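Local structure of tripartite terminase subunit 3 (Human herpesvirus 5, 3N4P) at residues B[75-87]-B[256-268]. The protein probably forms part of the motor that packages viral DNA into empty capsids; this chain is the C-terminal nuclease domain of the terminase large subunit. Residues are numbered along the deposited sequence; the frame is centred on the assembly and turned at random.
Sequences RKASGTGVAAVGA and DLIIAVIMATYLC
In the RNase H-like nuclease domain of the terminase, helix 256-267 lies against one face of the central sheet along strand 80-87, with the predicted catalytic Asp-256 in its first turn. The axes of helix and strand approach to 6.6 Å at 35°, both running in the same general direction but diverging, so that small residues serve at the near end and Val-85 spans the wider far end. Gly-81 makes the closest backbone approach: its CA is 4.4 Å from CA of Leu-257, the glycine backbone lying directly against the start of the helix. The methyl of Ala-260 sits over this glycine, its CB nearest to Gly-81 C. Leu-257 flanks the strand, its CD2 3.5 Å from Val-82 O, and the same side chain also touches Tyr-224 and Leu-225 of helix 221-229. Two residues along the strand from Gly-81, the Ala-83 methyl faces the helix, among Ala-260, Val-261 and Ala-264; its CB lies 3.7 Å from Val-261 CG2. Val-85 spreads both branches over Ala-264, Thr-265 and Cys-268: CG2 reaches Ala-264 CB at 3.9 Å and also touches Cys-268 SG, whereas CG1 meets Thr-265 CG2, the two side chains crossing at about a right angle. At the other end Asp-256 turns its carboxylate towards the loop before the strand, OD1 lying 3.8 Å from Ser-78 OG, too long for a hydrogen bond. The Asp-256 side chain comes close to that of Asp-68 and lies about 7 Å from a bound magnesium, which Asp-68 and Glu-139 coordinate. The start of the helix thus places Asp-256 near the metal site without coordinating this ion, consistent with its predicted catalytic role and with the acidic nuclease centres of RNase H-like terminases.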
ATOM      1  N   ARG B  75     -10.958   7.414  38.261  1.00129.90           N
ATOM      2  CA  ARG B  75     -11.021   8.592  37.402  1.00128.38           C
ATOM      3  C   ARG B  75     -11.262   8.238  35.934  1.00123.35           C
ATOM      4  O   ARG B  75     -11.041   7.091  35.499  1.00120.56           O
ATOM      5  CB  ARG B  75      -9.731   9.426  37.568  1.00129.65           C
ATOM      6  CG  ARG B  75      -9.935  10.948  37.639  1.00131.81           C
ATOM      7  CD  ARG B  75      -9.294  11.549  38.910  1.00136.26           C
ATOM      8  NE  ARG B  75      -9.943  12.801  39.318  1.00138.95           N
ATOM      9  CZ  ARG B  75     -10.134  13.195  40.578  1.00143.78           C
ATOM     10  NH1 ARG B  75      -9.731  12.443  41.596  1.00145.44           N
ATOM     11  NH2 ARG B  75     -10.743  14.347  40.827  1.00146.43           N
ATOM     12  N   LYS B  76     -11.746   9.234  35.192  1.00122.13           N
ATOM     13  CA  LYS B  76     -11.849   9.159  33.743  1.00117.20           C
ATOM     14  C   LYS B  76     -10.414   9.238  33.203  1.00114.18           C
ATOM     15  O   LYS B  76      -9.765  10.290  33.312  1.00115.67           O
ATOM     16  CB  LYS B  76     -12.724  10.310  33.189  1.00118.28           C
ATOM     17  CG  LYS B  76     -13.961  10.733  34.053  1.00122.33           C
ATOM     18  CD  LYS B  76     -15.212   9.846  33.837  1.00121.36           C
ATOM     19  CE  LYS B  76     -15.300   8.714  34.858  1.00121.34           C
ATOM     20  NZ  LYS B  76     -15.259   9.251  36.237  1.00126.44           N
ATOM     21  N   ALA B  77      -9.910   8.119  32.671  1.00109.58           N
ATOM     22  CA  ALA B  77      -8.561   8.064  32.077  1.00105.75           C
ATOM     23  C   ALA B  77      -8.642   7.669  30.583  1.00100.16           C
ATOM     24  O   ALA B  77      -9.619   8.026  29.910  1.00 99.51           O
ATOM     25  CB  ALA B  77      -7.629   7.130  32.895  1.00106.65           C
ATOM     26  N   SER B  78      -7.630   6.958  30.068  1.00 95.77           N
ATOM     27  CA  SER B  78      -7.614   6.489  28.672  1.00 89.84           C
ATOM     28  C   SER B  78      -8.462   5.220  28.421  1.00 85.72           C
ATOM     29  O   SER B  78      -9.313   4.847  29.236  1.00 87.91           O
ATOM     30  CB  SER B  78      -6.167   6.319  28.155  1.00 89.65           C
ATOM     31  OG  SER B  78      -5.236   5.977  29.190  1.00 92.07           O
ATOM     32  N   GLY B  79      -8.232   4.568  27.294  1.00 79.53           N
ATOM     33  CA  GLY B  79      -8.934   3.343  26.970  1.00 74.41           C
ATOM     34  C   GLY B  79      -8.012   2.139  26.956  1.00 71.11           C
ATOM     35  O   GLY B  79      -7.003   2.117  27.655  1.00 73.06           O
ATOM     36  N   THR B  80      -8.342   1.171  26.102  1.00 66.40           N
ATOM     37  CA  THR B  80      -7.723  -0.153  26.028  1.00 62.54           C
ATOM     38  C   THR B  80      -7.240  -0.395  24.594  1.00 56.42           C
ATOM     39  O   THR B  80      -8.043  -0.413  23.715  1.00 54.29           O
ATOM     40  CB  THR B  80      -8.839  -1.226  26.392  1.00 63.65           C
ATOM     41  OG1 THR B  80      -9.258  -1.091  27.781  1.00 67.06           O
ATOM     42  CG2 THR B  80      -8.386  -2.678  26.090  1.00 62.77           C
ATOM     43  N   GLY B  81      -5.946  -0.605  24.371  1.00 55.45           N
ATOM     44  CA  GLY B  81      -5.359  -0.891  23.040  1.00 50.52           C
ATOM     45  C   GLY B  81      -5.447  -2.372  22.687  1.00 49.92           C
ATOM     46  O   GLY B  81      -5.184  -3.188  23.520  1.00 52.36           O
ATOM     47  N   VAL B  82      -5.912  -2.695  21.481  1.00 47.29           N
ATOM     48  CA  VAL B  82      -5.955  -4.038  20.882  1.00 45.37           C
ATOM     49  C   VAL B  82      -5.279  -3.943  19.474  1.00 44.33           C
ATOM     50  O   VAL B  82      -5.515  -2.997  18.735  1.00 42.70           O
ATOM     51  CB  VAL B  82      -7.404  -4.560  20.678  1.00 45.36           C
ATOM     52  CG1 VAL B  82      -7.440  -6.084  20.489  1.00 42.26           C
ATOM     53  CG2 VAL B  82      -8.300  -4.164  21.847  1.00 44.63           C
ATOM     54  N   ALA B  83      -4.430  -4.914  19.153  1.00 43.79           N
ATOM     55  CA  ALA B  83      -3.820  -5.034  17.853  1.00 43.68           C
ATOM     56  C   ALA B  83      -3.762  -6.487  17.439  1.00 44.68           C
ATOM     57  O   ALA B  83      -3.539  -7.409  18.249  1.00 45.38           O
ATOM     58  CB  ALA B  83      -2.391  -4.439  17.851  1.00 42.98           C
ATOM     59  N   ALA B  84      -3.894  -6.665  16.130  1.00 44.18           N
ATOM     60  CA  ALA B  84      -3.926  -7.968  15.510  1.00 43.88           C
ATOM     61  C   ALA B  84      -3.030  -7.913  14.286  1.00 43.34           C
ATOM     62  O   ALA B  84      -3.328  -7.148  13.342  1.00 42.29           O
ATOM     63  CB  ALA B  84      -5.374  -8.316  15.116  1.00 42.34           C
ATOM     64  N   VAL B  85      -1.960  -8.737  14.328  1.00 45.33           N
ATOM     65  CA  VAL B  85      -0.898  -8.847  13.323  1.00 45.54           C
ATOM     66  C   VAL B  85      -0.564 -10.287  12.869  1.00 46.87           C
ATOM     67  O   VAL B  85      -0.834 -11.257  13.585  1.00 48.88           O
ATOM     68  CB  VAL B  85       0.397  -8.146  13.783  1.00 48.17           C
ATOM     69  CG1 VAL B  85       0.090  -6.784  14.456  1.00 45.60           C
ATOM     70  CG2 VAL B  85       1.075  -8.992  14.744  1.00 50.71           C
ATOM     71  N   GLY B  86      -0.018 -10.428  11.649  1.00 47.57           N
ATOM     72  CA  GLY B  86       0.340 -11.731  11.058  1.00 47.52           C
ATOM     73  C   GLY B  86       1.545 -11.505  10.142  1.00 50.16           C
ATOM     74  O   GLY B  86       1.762 -10.379   9.669  1.00 48.88           O
ATOM     75  N   ALA B  87       2.265 -12.560   9.813  1.00 49.27           N
ATOM     76  CA  ALA B  87       3.424 -12.416   9.002  1.00 53.80           C
ATOM     77  C   ALA B  87       3.085 -12.382   7.516  1.00 53.27           C
ATOM     78  O   ALA B  87       2.120 -13.011   7.058  1.00 51.15           O
ATOM     79  CB  ALA B  87       4.430 -13.485   9.339  1.00 54.59           C
ATOM     80  N   ASP B 256      -1.386   4.050  24.124  1.00 66.07           N
ATOM     81  CA  ASP B 256      -1.937   2.728  24.321  1.00 63.68           C
ATOM     82  C   ASP B 256      -2.060   1.880  23.071  1.00 58.59           C
ATOM     83  O   ASP B 256      -1.832   0.705  23.133  1.00 59.18           O
ATOM     84  CB  ASP B 256      -3.295   2.820  25.056  1.00 65.64           C
ATOM     85  CG  ASP B 256      -3.200   3.628  26.344  1.00 72.21           C
ATOM     86  OD1 ASP B 256      -3.477   3.056  27.419  1.00 78.35           O
ATOM     87  OD2 ASP B 256      -2.812   4.829  26.287  1.00 78.92           O
ATOM     88  N   LEU B 257      -2.475   2.434  21.949  1.00 54.28           N
ATOM     89  CA  LEU B 257      -2.599   1.601  20.749  1.00 50.64           C
ATOM     90  C   LEU B 257      -1.174   1.205  20.222  1.00 49.00           C
ATOM     91  O   LEU B 257      -0.957   0.090  19.743  1.00 48.54           O
ATOM     92  CB  LEU B 257      -3.337   2.374  19.643  1.00 46.83           C
ATOM     93  CG  LEU B 257      -4.155   1.728  18.527  1.00 51.52           C
ATOM     94  CD1 LEU B 257      -4.083   2.423  17.165  1.00 47.74           C
ATOM     95  CD2 LEU B 257      -4.181   0.191  18.402  1.00 53.69           C
ATOM     96  N   ILE B 258      -0.254   2.152  20.200  1.00 46.53           N
ATOM     97  CA  ILE B 258       1.054   1.838  19.677  1.00 48.20           C
ATOM     98  C   ILE B 258       1.775   0.701  20.449  1.00 48.35           C
ATOM     99  O   ILE B 258       2.325  -0.186  19.830  1.00 48.25           O
ATOM    100  CB  ILE B 258       1.933   3.109  19.412  1.00 48.42           C
ATOM    101  CG1 ILE B 258       3.278   2.768  18.752  1.00 51.80           C
ATOM    102  CG2 ILE B 258       2.291   3.828  20.703  1.00 51.28           C
ATOM    103  CD1 ILE B 258       3.197   2.188  17.327  1.00 51.36           C
ATOM    104  N   ILE B 259       1.768   0.729  21.775  1.00 50.64           N
ATOM    105  CA  ILE B 259       2.352  -0.360  22.564  1.00 53.20           C
ATOM    106  C   ILE B 259       1.690  -1.675  22.179  1.00 52.77           C
ATOM    107  O   ILE B 259       2.365  -2.720  22.088  1.00 53.22           O
ATOM    108  CB  ILE B 259       2.068  -0.188  24.064  1.00 58.00           C
ATOM    109  CG1 ILE B 259       2.781   1.034  24.669  1.00 61.54           C
ATOM    110  CG2 ILE B 259       2.553  -1.456  24.897  1.00 58.74           C
ATOM    111  CD1 ILE B 259       2.245   1.229  26.138  1.00 69.30           C
ATOM    112  N   ALA B 260       0.357  -1.653  21.983  1.00 48.66           N
ATOM    113  CA  ALA B 260      -0.274  -2.904  21.608  1.00 47.08           C
ATOM    114  C   ALA B 260       0.269  -3.450  20.292  1.00 45.88           C
ATOM    115  O   ALA B 260       0.445  -4.650  20.152  1.00 47.23           O
ATOM    116  CB  ALA B 260      -1.746  -2.780  21.571  1.00 44.05           C
ATOM    117  N   VAL B 261       0.540  -2.584  19.331  1.00 44.26           N
ATOM    118  CA  VAL B 261       1.127  -3.046  18.091  1.00 43.82           C
ATOM    119  C   VAL B 261       2.585  -3.507  18.361  1.00 46.76           C
ATOM    120  O   VAL B 261       3.011  -4.536  17.915  1.00 47.89           O
ATOM    121  CB  VAL B 261       1.111  -1.863  17.065  1.00 43.57           C
ATOM    122  CG1 VAL B 261       2.006  -2.135  15.806  1.00 34.92           C
ATOM    123  CG2 VAL B 261      -0.350  -1.511  16.734  1.00 37.93           C
ATOM    124  N   ILE B 262       3.347  -2.725  19.094  1.00 48.25           N
ATOM    125  CA  ILE B 262       4.710  -3.111  19.409  1.00 52.87           C
ATOM    126  C   ILE B 262       4.756  -4.549  20.019  1.00 55.31           C
ATOM    127  O   ILE B 262       5.580  -5.351  19.642  1.00 57.00           O
ATOM    128  CB  ILE B 262       5.348  -2.034  20.314  1.00 54.26           C
ATOM    129  CG1 ILE B 262       5.537  -0.751  19.503  1.00 51.43           C
ATOM    130  CG2 ILE B 262       6.713  -2.483  20.884  1.00 58.41           C
ATOM    131  CD1 ILE B 262       6.024   0.423  20.267  1.00 51.79           C
ATOM    132  N   MET B 263       3.798  -4.890  20.873  1.00 55.21           N
ATOM    133  CA  MET B 263       3.841  -6.140  21.595  1.00 56.51           C
ATOM    134  C   MET B 263       3.291  -7.286  20.762  1.00 55.77           C
ATOM    135  O   MET B 263       3.861  -8.364  20.753  1.00 57.06           O
ATOM    136  CB  MET B 263       3.107  -6.024  22.922  1.00 57.24           C
ATOM    137  CG  MET B 263       3.693  -5.056  23.867  1.00 58.96           C
ATOM    138  SD  MET B 263       5.489  -5.367  24.264  1.00 71.26           S
ATOM    139  CE  MET B 263       5.733  -3.777  25.049  1.00 69.77           C
ATOM    140  N   ALA B 264       2.213  -7.066  20.036  1.00 52.60           N
ATOM    141  CA  ALA B 264       1.778  -8.138  19.152  1.00 53.73           C
ATOM    142  C   ALA B 264       2.919  -8.502  18.195  1.00 55.32           C
ATOM    143  O   ALA B 264       3.174  -9.687  17.969  1.00 58.19           O
ATOM    144  CB  ALA B 264       0.498  -7.762  18.391  1.00 48.67           C
ATOM    145  N   THR B 265       3.597  -7.510  17.633  1.00 55.87           N
ATOM    146  CA  THR B 265       4.678  -7.795  16.678  1.00 57.95           C
ATOM    147  C   THR B 265       5.823  -8.556  17.348  1.00 62.68           C
ATOM    148  O   THR B 265       6.289  -9.559  16.825  1.00 65.90           O
ATOM    149  CB  THR B 265       5.162  -6.507  15.938  1.00 57.37           C
ATOM    150  OG1 THR B 265       5.684  -5.549  16.875  1.00 57.04           O
ATOM    151  CG2 THR B 265       3.988  -5.854  15.229  1.00 53.81           C
ATOM    152  N   TYR B 266       6.226  -8.108  18.530  1.00 64.10           N
ATOM    153  CA  TYR B 266       7.201  -8.764  19.359  1.00 67.82           C
ATOM    154  C   TYR B 266       6.885 -10.244  19.713  1.00 70.46           C
ATOM    155  O   TYR B 266       7.785 -11.112  19.647  1.00 70.66           O
ATOM    156  CB  TYR B 266       7.323  -7.964  20.639  1.00 69.21           C
ATOM    157  CG  TYR B 266       8.401  -8.410  21.578  1.00 76.39           C
ATOM    158  CD1 TYR B 266       9.762  -8.268  21.222  1.00 82.74           C
ATOM    159  CD2 TYR B 266       8.082  -8.931  22.842  1.00 80.70           C
ATOM    160  CE1 TYR B 266      10.773  -8.652  22.066  1.00 88.58           C
ATOM    161  CE2 TYR B 266       9.108  -9.310  23.724  1.00 88.89           C
ATOM    162  CZ  TYR B 266      10.451  -9.175  23.312  1.00 93.23           C
ATOM    163  OH  TYR B 266      11.491  -9.534  24.135  1.00103.02           O
ATOM    164  N   LEU B 267       5.642 -10.553  20.111  1.00 68.12           N
ATOM    165  CA  LEU B 267       5.408 -11.921  20.501  1.00 71.13           C
ATOM    166  C   LEU B 267       5.233 -12.818  19.283  1.00 72.04           C
ATOM    167  O   LEU B 267       5.105 -14.010  19.440  1.00 74.92           O
ATOM    168  CB  LEU B 267       4.236 -12.077  21.444  1.00 70.46           C
ATOM    169  CG  LEU B 267       4.064 -11.716  22.922  1.00 72.38           C
ATOM    170  CD1 LEU B 267       5.334 -11.461  23.751  1.00 76.82           C
ATOM    171  CD2 LEU B 267       3.087 -10.619  23.067  1.00 68.16           C
ATOM    172  N   CYS B 268       5.207 -12.254  18.078  1.00 72.32           N
ATOM    173  CA  CYS B 268       5.417 -13.056  16.845  1.00 75.57           C
ATOM    174  C   CYS B 268       6.612 -14.058  16.836  1.00 79.34           C
ATOM    175  O   CYS B 268       6.451 -15.170  16.325  1.00 82.06           O
ATOM    176  CB  CYS B 268       5.498 -12.187  15.574  1.00 72.97           C
ATOM    177  SG  CYS B 268       3.981 -12.039  14.527  1.00 75.57           S
TER